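Local atomic coordinates of uncharacterized protein (Trypanosoma brucei brucei, PDB entry 6NEZ), a protein that carries a bromodomain in this N-terminal part and is probably a transcription-linked reader of acetylated lysine on histones or other proteins. Residues N51-A56 with K77-L82; V15-S20 with G110-Y115; K47-R52 with V84-L89. All coordinates share one frame; numbering follows the deposited sequence.

Contact 1 of 3, residues N51-A56 with K77-L82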
# COMPACT_ATOMS: atom_id res chain seq x y z
N ASN A 51 5.42 -5.33 -11.59
CA ASN A 51 4.36 -4.40 -11.13
C ASN A 51 4.72 -3.94 -9.71
O ASN A 51 4.97 -4.79 -8.87
CB ASN A 51 3.00 -5.10 -11.19
CG ASN A 51 1.79 -4.21 -10.97
OD1 ASN A 51 0.70 -4.72 -10.73
ND2 ASN A 51 1.95 -2.89 -11.07
N ARG A 52 4.73 -2.64 -9.41
CA ARG A 52 5.15 -2.17 -8.07
C ARG A 52 4.24 -1.03 -7.62
O ARG A 52 3.56 -0.41 -8.44
CB ARG A 52 6.62 -1.74 -8.04
CG ARG A 52 6.99 -0.66 -9.03
CD ARG A 52 8.44 -0.25 -8.87
NE ARG A 52 8.70 0.97 -9.63
CZ ARG A 52 8.91 1.03 -10.95
NH1 ARG A 52 8.92 -0.06 -11.69
NH2 ARG A 52 9.12 2.21 -11.51
N CYS A 53 4.27 -0.77 -6.32
CA CYS A 53 3.53 0.36 -5.72
C CYS A 53 4.17 0.72 -4.38
O CYS A 53 5.06 -0.00 -3.90
CB CYS A 53 2.07 -0.04 -5.61
SG CYS A 53 0.97 1.35 -5.27
N ASP A 54 3.72 1.83 -3.81
CA ASP A 54 4.23 2.38 -2.54
C ASP A 54 3.13 3.30 -2.02
O ASP A 54 2.21 3.61 -2.83
CB ASP A 54 5.55 3.10 -2.80
CG ASP A 54 5.39 4.33 -3.68
OD1 ASP A 54 5.44 4.15 -4.92
OD2 ASP A 54 5.19 5.44 -3.12
N LEU A 55 3.21 3.69 -0.75
CA LEU A 55 2.18 4.52 -0.08
C LEU A 55 2.15 5.96 -0.62
O LEU A 55 1.08 6.56 -0.56
CB LEU A 55 2.41 4.48 1.43
CG LEU A 55 2.09 3.15 2.10
CD1 LEU A 55 2.43 3.20 3.59
CD2 LEU A 55 0.63 2.78 1.91
N ALA A 56 3.23 6.53 -1.14
CA ALA A 56 3.19 7.90 -1.73
C ALA A 56 2.41 7.84 -3.04
O ALA A 56 1.58 8.73 -3.29
CB ALA A 56 4.58 8.49 -1.93
N LYS A 77 -6.92 -2.21 -1.85
CA LYS A 77 -6.43 -3.43 -1.17
C LYS A 77 -5.43 -4.14 -2.09
O LYS A 77 -4.40 -4.62 -1.57
CB LYS A 77 -7.60 -4.30 -0.70
CG LYS A 77 -8.25 -3.86 0.61
CD LYS A 77 -9.56 -4.56 0.88
CE LYS A 77 -9.93 -4.64 2.35
NZ LYS A 77 -11.39 -4.85 2.51
N GLU A 78 -5.70 -4.15 -3.39
CA GLU A 78 -4.77 -4.72 -4.41
C GLU A 78 -3.44 -3.95 -4.41
O GLU A 78 -2.42 -4.62 -4.57
CB GLU A 78 -5.40 -4.73 -5.81
CG GLU A 78 -6.40 -5.86 -6.00
CD GLU A 78 -7.28 -5.78 -7.25
OE1 GLU A 78 -7.13 -4.80 -8.03
OE2 GLU A 78 -8.12 -6.71 -7.44
N ASP A 79 -3.44 -2.61 -4.27
CA ASP A 79 -2.18 -1.82 -4.21
C ASP A 79 -1.42 -2.16 -2.91
O ASP A 79 -0.19 -2.29 -2.96
CB ASP A 79 -2.43 -0.33 -4.44
CG ASP A 79 -2.59 0.07 -5.91
OD1 ASP A 79 -2.31 -0.79 -6.77
OD2 ASP A 79 -3.01 1.23 -6.18
N ILE A 80 -2.11 -2.41 -1.80
CA ILE A 80 -1.44 -2.81 -0.53
C ILE A 80 -0.87 -4.22 -0.70
O ILE A 80 0.30 -4.43 -0.32
CB ILE A 80 -2.39 -2.69 0.67
CG1 ILE A 80 -2.84 -1.23 0.86
CG2 ILE A 80 -1.75 -3.25 1.92
CD1 ILE A 80 -1.68 -0.26 1.03
N ARG A 81 -1.62 -5.13 -1.29
CA ARG A 81 -1.17 -6.54 -1.41
C ARG A 81 0.06 -6.57 -2.30
O ARG A 81 0.96 -7.36 -2.02
CB ARG A 81 -2.26 -7.48 -1.95
CG ARG A 81 -3.35 -7.81 -0.95
CD ARG A 81 -4.40 -8.79 -1.48
NE ARG A 81 -5.56 -8.77 -0.59
CZ ARG A 81 -6.77 -8.30 -0.89
NH1 ARG A 81 -7.71 -8.32 0.05
NH2 ARG A 81 -7.05 -7.82 -2.09
N LEU A 82 0.08 -5.74 -3.33
CA LEU A 82 1.20 -5.70 -4.30
C LEU A 82 2.47 -5.24 -3.57
O LEU A 82 3.50 -5.92 -3.71
CB LEU A 82 0.82 -4.78 -5.46
CG LEU A 82 1.86 -4.64 -6.56
CD1 LEU A 82 2.16 -6.00 -7.19
CD2 LEU A 82 1.41 -3.62 -7.61

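Contact 2 of 3, residues V15-S20 with G110-Y115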
# COMPACT_ATOMS: atom_id res chain seq x y z
N VAL A 15 -7.53 9.90 0.74
CA VAL A 15 -6.16 10.46 0.92
C VAL A 15 -5.79 10.31 2.39
O VAL A 15 -4.73 9.76 2.68
CB VAL A 15 -6.09 11.94 0.48
CG1 VAL A 15 -4.82 12.63 0.98
CG2 VAL A 15 -6.23 12.06 -1.03
N SER A 16 -6.66 10.75 3.29
CA SER A 16 -6.44 10.64 4.75
C SER A 16 -6.24 9.16 5.15
O SER A 16 -5.24 8.87 5.82
CB SER A 16 -7.56 11.31 5.50
OG SER A 16 -7.54 12.71 5.28
N LEU A 17 -7.10 8.23 4.68
CA LEU A 17 -6.95 6.77 4.97
C LEU A 17 -5.56 6.27 4.54
O LEU A 17 -4.91 5.60 5.35
CB LEU A 17 -8.03 5.97 4.26
CG LEU A 17 -7.93 4.45 4.42
CD1 LEU A 17 -7.90 4.04 5.89
CD2 LEU A 17 -9.08 3.73 3.73
N VAL A 18 -5.16 6.54 3.30
CA VAL A 18 -3.89 6.01 2.72
C VAL A 18 -2.68 6.63 3.45
O VAL A 18 -1.75 5.85 3.83
CB VAL A 18 -3.85 6.24 1.20
CG1 VAL A 18 -2.49 5.93 0.62
CG2 VAL A 18 -4.93 5.42 0.51
N ARG A 19 -2.70 7.94 3.73
CA ARG A 19 -1.63 8.64 4.49
C ARG A 19 -1.49 7.99 5.87
O ARG A 19 -0.35 7.81 6.30
CB ARG A 19 -1.90 10.14 4.58
CG ARG A 19 -1.52 10.92 3.33
CD ARG A 19 -1.90 12.40 3.42
NE ARG A 19 -0.93 13.25 2.74
N SER A 20 -2.60 7.55 6.48
CA SER A 20 -2.62 6.95 7.85
C SER A 20 -1.87 5.62 7.88
O SER A 20 -1.57 5.17 8.98
CB SER A 20 -4.04 6.77 8.37
OG SER A 20 -4.64 5.60 7.82
N GLY A 110 -6.68 -3.84 8.63
CA GLY A 110 -7.49 -3.43 9.80
C GLY A 110 -7.94 -1.98 9.63
O GLY A 110 -9.14 -1.69 9.79
N LYS A 111 -7.01 -1.09 9.28
CA LYS A 111 -7.28 0.36 9.19
C LYS A 111 -8.28 0.62 8.05
O LYS A 111 -9.19 1.46 8.23
CB LYS A 111 -5.96 1.11 8.97
CG LYS A 111 -6.00 2.58 9.34
CD LYS A 111 -6.20 2.88 10.82
CE LYS A 111 -6.07 4.36 11.15
NZ LYS A 111 -6.80 5.21 10.16
N ILE A 112 -8.11 -0.07 6.93
CA ILE A 112 -9.03 0.10 5.76
C ILE A 112 -10.43 -0.38 6.16
O ILE A 112 -11.40 0.33 5.88
CB ILE A 112 -8.47 -0.61 4.51
CG1 ILE A 112 -7.18 0.06 4.05
CG2 ILE A 112 -9.51 -0.65 3.40
CD1 ILE A 112 -6.37 -0.77 3.09
N ASP A 113 -10.54 -1.52 6.83
CA ASP A 113 -11.86 -2.10 7.21
C ASP A 113 -12.53 -1.20 8.26
O ASP A 113 -13.75 -1.00 8.16
CB ASP A 113 -11.71 -3.57 7.60
CG ASP A 113 -11.43 -4.45 6.38
OD1 ASP A 113 -11.97 -4.12 5.28
OD2 ASP A 113 -10.69 -5.44 6.54
N ALA A 114 -11.77 -0.63 9.19
CA ALA A 114 -12.33 0.29 10.21
C ALA A 114 -12.99 1.48 9.49
O ALA A 114 -14.08 1.89 9.88
CB ALA A 114 -11.25 0.75 11.18
N TYR A 115 -12.35 2.02 8.47
CA TYR A 115 -12.88 3.17 7.69
C TYR A 115 -14.21 2.79 7.03
O TYR A 115 -15.16 3.54 7.13
CB TYR A 115 -11.87 3.65 6.64
CG TYR A 115 -12.49 4.60 5.67
CD1 TYR A 115 -12.93 5.85 6.08
CD2 TYR A 115 -12.73 4.23 4.37
CE1 TYR A 115 -13.53 6.73 5.19
CE2 TYR A 115 -13.36 5.08 3.48
CZ TYR A 115 -13.74 6.34 3.88
OH TYR A 115 -14.35 7.17 2.98

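Contact 3 of 3, residues K47-R52 with V84-L89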
# COMPACT_ATOMS: atom_id res chain seq x y z
N LYS A 47 12.84 -7.17 -12.65
CA LYS A 47 12.90 -8.58 -13.09
C LYS A 47 12.01 -9.42 -12.16
O LYS A 47 11.27 -10.26 -12.65
CB LYS A 47 14.35 -9.05 -13.14
CG LYS A 47 14.57 -10.51 -13.50
CD LYS A 47 16.03 -10.94 -13.30
CE LYS A 47 16.20 -12.11 -12.36
NZ LYS A 47 16.76 -13.29 -13.05
N VAL A 48 12.08 -9.21 -10.84
CA VAL A 48 11.31 -10.02 -9.85
C VAL A 48 9.92 -9.41 -9.68
O VAL A 48 9.01 -10.16 -9.40
CB VAL A 48 12.05 -10.12 -8.49
CG1 VAL A 48 11.23 -10.86 -7.45
CG2 VAL A 48 13.41 -10.77 -8.64
N CYS A 49 9.78 -8.08 -9.76
CA CYS A 49 8.52 -7.37 -9.45
C CYS A 49 8.16 -6.44 -10.61
O CYS A 49 8.37 -5.24 -10.53
CB CYS A 49 8.66 -6.59 -8.15
SG CYS A 49 9.14 -7.61 -6.74
N PRO A 50 7.58 -6.97 -11.71
CA PRO A 50 7.34 -6.15 -12.90
C PRO A 50 6.22 -5.13 -12.65
O PRO A 50 6.16 -4.15 -13.36
CB PRO A 50 6.98 -7.17 -14.00
CG PRO A 50 7.30 -8.54 -13.39
CD PRO A 50 7.11 -8.35 -11.89
N ASN A 51 5.42 -5.33 -11.59
CA ASN A 51 4.36 -4.40 -11.13
C ASN A 51 4.72 -3.94 -9.71
O ASN A 51 4.97 -4.79 -8.87
CB ASN A 51 3.00 -5.10 -11.19
CG ASN A 51 1.79 -4.21 -10.97
OD1 ASN A 51 0.70 -4.72 -10.73
ND2 ASN A 51 1.95 -2.89 -11.07
N ARG A 52 4.73 -2.64 -9.41
CA ARG A 52 5.15 -2.17 -8.07
C ARG A 52 4.24 -1.03 -7.62
O ARG A 52 3.56 -0.41 -8.44
CB ARG A 52 6.62 -1.74 -8.04
CG ARG A 52 6.99 -0.66 -9.03
CD ARG A 52 8.44 -0.25 -8.87
NE ARG A 52 8.70 0.97 -9.63
CZ ARG A 52 8.91 1.03 -10.95
NH1 ARG A 52 8.92 -0.06 -11.69
NH2 ARG A 52 9.12 2.21 -11.51
N VAL A 84 3.16 -5.49 -0.36
CA VAL A 84 3.48 -6.52 0.66
C VAL A 84 4.09 -7.73 -0.05
O VAL A 84 5.14 -8.22 0.42
CB VAL A 84 2.22 -6.86 1.47
CG1 VAL A 84 2.36 -8.13 2.29
CG2 VAL A 84 1.83 -5.69 2.36
N ASN A 85 3.45 -8.19 -1.14
CA ASN A 85 3.82 -9.44 -1.85
C ASN A 85 5.16 -9.24 -2.55
O ASN A 85 5.93 -10.20 -2.56
CB ASN A 85 2.78 -9.93 -2.88
CG ASN A 85 1.48 -10.41 -2.25
OD1 ASN A 85 1.43 -10.78 -1.08
ND2 ASN A 85 0.42 -10.39 -3.03
N ASN A 86 5.41 -8.04 -3.11
CA ASN A 86 6.71 -7.70 -3.75
C ASN A 86 7.81 -7.76 -2.68
O ASN A 86 8.84 -8.42 -2.90
CB ASN A 86 6.70 -6.32 -4.42
CG ASN A 86 5.97 -6.25 -5.75
OD1 ASN A 86 5.54 -7.25 -6.30
ND2 ASN A 86 5.82 -5.06 -6.29
N CYS A 87 7.61 -7.09 -1.55
CA CYS A 87 8.58 -7.04 -0.43
C CYS A 87 8.95 -8.48 -0.04
O CYS A 87 10.16 -8.75 0.09
CB CYS A 87 8.03 -6.26 0.76
SG CYS A 87 9.26 -6.03 2.06
N ILE A 88 7.96 -9.36 0.09
CA ILE A 88 8.15 -10.78 0.53
C ILE A 88 8.89 -11.58 -0.56
O ILE A 88 9.83 -12.34 -0.22
CB ILE A 88 6.78 -11.41 0.82
CG1 ILE A 88 6.18 -10.89 2.13
CG2 ILE A 88 6.86 -12.94 0.79
CD1 ILE A 88 4.69 -11.18 2.27
N LEU A 89 8.49 -11.42 -1.82
CA LEU A 89 9.10 -12.14 -2.95
C LEU A 89 10.56 -11.67 -3.13
O LEU A 89 11.44 -12.53 -3.29
CB LEU A 89 8.27 -11.91 -4.22
CG LEU A 89 8.79 -12.62 -5.46
CD1 LEU A 89 8.78 -14.14 -5.26
CD2 LEU A 89 7.98 -12.23 -6.70

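Contact 1 of 3, residues N51-A56 with K77-L82
The CD2 methyl of L82 sits under the flat carboxamide of N51. It lies 3.4 Å from N51 CG, as near to N51 OD1 and only slightly farther from N51 ND2, so it meets the face of the amide and not an edge. The two side chains cross at about a right angle. N51 CG stands anti to the backbone N (chi1 -170°), which lays the amide over the leucine. The other methyl, L82 CD1, rests 3.5 Å from the backbone oxygen N51 O.

Next comes C53. Its sulfur stands over the face of the D79 carboxylate, with SG 3.8 Å from D79 CG and about equally far from the two oxygens. This is a packing contact. The acid has its polar partners elsewhere: D79 OD2 forms a salt bridge with R61 and accepts a hydrogen bond from Y67. C53 is known to form an interchain disulfide in a determined structure of this protein; the assembly here is a single chain.

The fold is the four-helix bundle of a bromodomain. Residues 51-54 are the last part of the long ZA loop, where it runs past helix 74-91 and enters helix 55-63. L55 opens that helix, and its CD2 meets I80 CD1 at 3.9 Å. The CB of I80 points away from the loop, but a bend at chi2 (-56°) turns the delta carbon back. L21 packs on both side chains.

The second shell holds the loop in its course. D54 is the N-cap of helix 55-63: its OD2 takes a weak bond from A56 N, while OD1 bonds to the hydroxyl of T57. R52 turns off the other way, and its NE forms a salt bridge with D33.

Contact 2 of 3, residues V15-S20 with G110-Y115
Helices 15-19 and 110-115 run nearly antiparallel, with 155° between their directions; their axes approach to 10.4 Å, and L17 and I112 are the pair with the nearest CA atoms. They belong to the first and last helices of the bromodomain four-helix bundle.

L17 reaches across with both methyls. L17 CD1 lies 3.7 Å from the backbone oxygen K111 O. L17 CD2 lies 3.7 Å from Y115 CD2, meeting the ring obliquely, and 4.1 Å from I112 CG1. L17 CG is anti to the backbone N (chi1 177°), which carries the fork straight toward the other helix. L73 and L76 pack on L17 and I112 and continue the apolar layer toward helix 74-91.

The Y115 hydroxyl bonds to E13, one turn before L17 on the first helix, and the Y115 ring also meets that of Y9.

The polar part lies at S20. The chain of K111 is bent at chi2 and again at chi4. The bends curl the chain round so that NZ returns toward S20 OG, which also has K111 CG at 3.6 Å. S20 OG accepts a hydrogen bond from K111 NZ at 3.2 Å.

Contact 3 of 3, residues K47-R52 with V84-L89
N86 turns its CG anti to its own carbonyl carbon (chi1 -76°), and C49 places SG in the same way (chi1 -57°); the sulfur thereby comes to lie over the carboxamide of N86. This contact ties the ZA loop of the bromodomain to helix 74-91, close to the ligand end of the four-helix bundle. C49 is the first residue to leave helix 42-48, and the chain then runs on past the asparagine.

C49 SG is 3.6 Å from N86 CG and sits over the face of the amide. C49 CB lies on that same face. The edge of the amide does the bonding. N86 ND2 donates to the backbone oxygen N51 O at 2.7 Å, with a nearly straight N-H...O angle of 164°. The donor lies in the carbonyl plane, on a lone pair, and the oxygen is close to the plane of the amide. A buried side chain thus satisfies a loop carbonyl, and the sulfur packed on its face limits how the amide can turn. Y45 also touches N86.

The inhibitor bound in the probable acetyl-lysine pocket is about 6 Å from the N86 side chain. The neighbouring C87 lines that pocket and touches the inhibitor, its CB pointing away from the loop. C49 and C87 form a disulfide in another determined structure of this protein, but here their SG atoms are 8.9 Å apart.

At the outer end V48 meets L89, which is exposed. V48 CG1 is 3.6 Å from L89 CG, and L89 CD2 reaches the backbone oxygen V48 O at 3.6 Å.

Overall arrangement
All three contacts are partly buried. Contact 1 lies nearest the centre of the chain and contact 3 farthest out, with the exposed L89; contacts 2 and 3 lie on opposite sides of that centre and do not touch. Contacts 1 and 3 share N51 and R52 and fix successive parts of the ZA loop on helix 74-91. Contact 2 joins the first and last helices and closes a loop that encloses the other two. A salt bridge from K77 to D113 links it to contact 1, as does packing of I80 on I112. Contact 1 has no hydrogen bond between its segments, contact 2 has one from a lysine, and contact 3, nearest the ligand pocket, has one from a buried amide.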